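Local structure of peptidoglycan N-acetylglucosamine deacetylase (Agathobacter rectalis, 5JMU) at residues A74-S79 with R115-S120. The protein probably hydrolyses carbon-nitrogen bonds other than peptide bonds, removing acetyl groups from peptidoglycan N-acetylglucosamine through its zinc-bearing catalytic domain. Numbering follows the deposited sequence.
Sequences AIHSAS and RFPGGS. With ZN (zinc ion), chain C.
With CG anti to its backbone N (chi1 -166°) and chi2 at 35°, His76 presents ND1 to the backbone of Arg115 while NE2, across the ring, binds the zinc ion at 2.1 Å. The ring thus illustrates how a second-shell carbonyl orients a metal ligand: ND1 donates to Arg115 O over 2.9 Å, the oxygen lying close to the ring plane although the donor stands about 40° out of the carbonyl plane. Together with the zinc bond, this hydrogen bond fixes the ring's rotation, and it may make NE2 a slightly stronger electron donor. Pro117 completes the grip, its CG sitting over one ring face, offset toward the rim, in a CH-pi contact 4.3 Å from the centroid. The same CG packs 3.6 Å from Ser77 CB. One residue before His76, Ile75 O accepts from Arg115 N at 2.9 Å, so two bonds tie the segments. The type II turn from Phe116 to Gly119, with positive phi at Gly118, brings Gly118 N within 3.1 Å of a zinc-bound water, which accepts the N-H hydrogen bond. Asp28 and His80 join His76 and three waters around the metal, giving the Asp-His-His site of the NodB-type polysaccharide deacetylases. Arg115 turns its guanidinium elsewhere, to a salt bridge with Asp27. The buried contact joins strand 72-77, which pairs in parallel with strand 49-53, to the loop after strand 113-114; Ile75 packs on helix 89-107, and Pro117 rests against helix 82-85.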
loop_
_atom_site.group_PDB
_atom_site.type_symbol
_atom_site.label_atom_id
_atom_site.label_comp_id
_atom_site.label_asym_id
_atom_site.label_seq_id
_atom_site.Cartn_x
_atom_site.Cartn_y
_atom_site.Cartn_z
ATOM N N ALA A 74 1.232 -5.734 4.377
ATOM C CA ALA A 74 1.047 -4.597 5.276
ATOM C C ALA A 74 -0.464 -4.378 5.525
ATOM O O ALA A 74 -1.312 -4.921 4.826
ATOM C CB ALA A 74 1.688 -3.353 4.673
ATOM N N ILE A 75 -0.800 -3.574 6.530
ATOM C CA ILE A 75 -2.204 -3.353 6.867
ATOM C C ILE A 75 -2.818 -2.190 6.133
ATOM O O ILE A 75 -2.183 -1.158 6.071
ATOM C CB ILE A 75 -2.327 -3.086 8.377
ATOM C CG1 ILE A 75 -1.911 -4.339 9.143
ATOM C CG2 ILE A 75 -3.803 -2.721 8.735
ATOM C CD1 ILE A 75 -1.805 -4.160 10.696
ATOM N N HIS A 76 -4.034 -2.361 5.578
ATOM C CA HIS A 76 -4.828 -1.216 5.096
ATOM C C HIS A 76 -5.986 -1.029 6.084
ATOM O O HIS A 76 -6.028 -0.055 6.847
ATOM C CB HIS A 76 -5.287 -1.461 3.657
ATOM C CG HIS A 76 -5.817 -0.253 2.926
ATOM N ND1 HIS A 76 -5.323 1.028 3.106
ATOM C CD2 HIS A 76 -6.778 -0.170 1.975
ATOM C CE1 HIS A 76 -5.995 1.854 2.298
ATOM N NE2 HIS A 76 -6.890 1.157 1.615
ATOM N N SER A 77 -6.862 -2.018 6.142
ATOM C CA SER A 77 -7.980 -1.977 7.094
ATOM C C SER A 77 -8.782 -3.267 7.004
ATOM O O SER A 77 -8.953 -3.795 5.922
ATOM C CB SER A 77 -8.899 -0.774 6.781
ATOM O OG SER A 77 -10.115 -0.900 7.510
ATOM N N ALA A 78 -9.253 -3.792 8.125
ATOM C CA ALA A 78 -10.060 -5.003 8.012
ATOM C C ALA A 78 -11.366 -4.705 7.298
ATOM O O ALA A 78 -11.735 -5.408 6.349
ATOM C CB ALA A 78 -10.324 -5.639 9.428
ATOM N N SER A 79 -12.106 -3.698 7.776
ATOM C CA SER A 79 -13.403 -3.395 7.207
ATOM C C SER A 79 -13.387 -2.449 6.016
ATOM O O SER A 79 -14.324 -2.490 5.206
ATOM C CB SER A 79 -14.333 -2.781 8.263
ATOM O OG SER A 79 -13.856 -1.483 8.610
ATOM N N ARG A 115 -1.023 1.423 5.719
ATOM C CA ARG A 115 -1.409 2.577 4.911
ATOM C C ARG A 115 -2.799 2.966 5.365
ATOM O O ARG A 115 -3.733 2.167 5.260
ATOM C CB ARG A 115 -1.400 2.264 3.423
ATOM C CG ARG A 115 -1.979 3.475 2.586
ATOM C CD ARG A 115 -1.748 3.211 1.105
ATOM N NE ARG A 115 -0.344 3.381 0.745
ATOM C CZ ARG A 115 0.206 2.802 -0.340
ATOM N NH1 ARG A 115 -0.533 1.995 -1.112
ATOM N NH2 ARG A 115 1.491 3.036 -0.672
ATOM N N PHE A 116 -2.949 4.196 5.832
ATOM C CA PHE A 116 -4.255 4.666 6.251
ATOM C C PHE A 116 -5.222 4.689 5.080
ATOM O O PHE A 116 -4.849 5.157 3.997
ATOM C CB PHE A 116 -4.156 6.094 6.787
ATOM C CG PHE A 116 -3.441 6.223 8.081
ATOM C CD1 PHE A 116 -4.058 5.909 9.306
ATOM C CD2 PHE A 116 -2.114 6.672 8.105
ATOM C CE1 PHE A 116 -3.396 6.083 10.535
ATOM C CE2 PHE A 116 -1.422 6.828 9.354
ATOM C CZ PHE A 116 -2.056 6.526 10.570
ATOM N N PRO A 117 -6.472 4.225 5.286
ATOM C CA PRO A 117 -7.467 4.398 4.229
ATOM C C PRO A 117 -7.666 5.883 3.919
ATOM O O PRO A 117 -7.837 6.715 4.811
ATOM C CB PRO A 117 -8.719 3.719 4.830
ATOM C CG PRO A 117 -8.102 2.580 5.684
ATOM C CD PRO A 117 -6.931 3.279 6.352
ATOM N N GLY A 118 -7.571 6.210 2.632
ATOM C CA GLY A 118 -7.644 7.581 2.154
ATOM C C GLY A 118 -6.290 8.293 2.204
ATOM O O GLY A 118 -6.186 9.459 1.798
ATOM N N GLY A 119 -5.257 7.606 2.700
ATOM C CA GLY A 119 -3.949 8.225 2.938
ATOM C C GLY A 119 -3.904 8.928 4.293
ATOM O O GLY A 119 -4.954 9.241 4.852
ATOM N N SER A 120 -2.721 9.214 4.842
ATOM C CA SER A 120 -2.682 9.960 6.111
ATOM C C SER A 120 -3.222 11.380 5.930
ATOM O O SER A 120 -3.561 12.054 6.922
ATOM C CB SER A 120 -1.238 10.011 6.665
ATOM O OG SER A 120 -0.392 10.846 5.878
HETATM ZN ZN ZN C . -8.320 1.703 0.177
HETATM O O HOH W 1 -8.449 3.735 0.931
HETATM O O HOH W 2 -6.867 2.402 -1.102
HETATM O O HOH W 3 -9.644 2.321 -1.349
#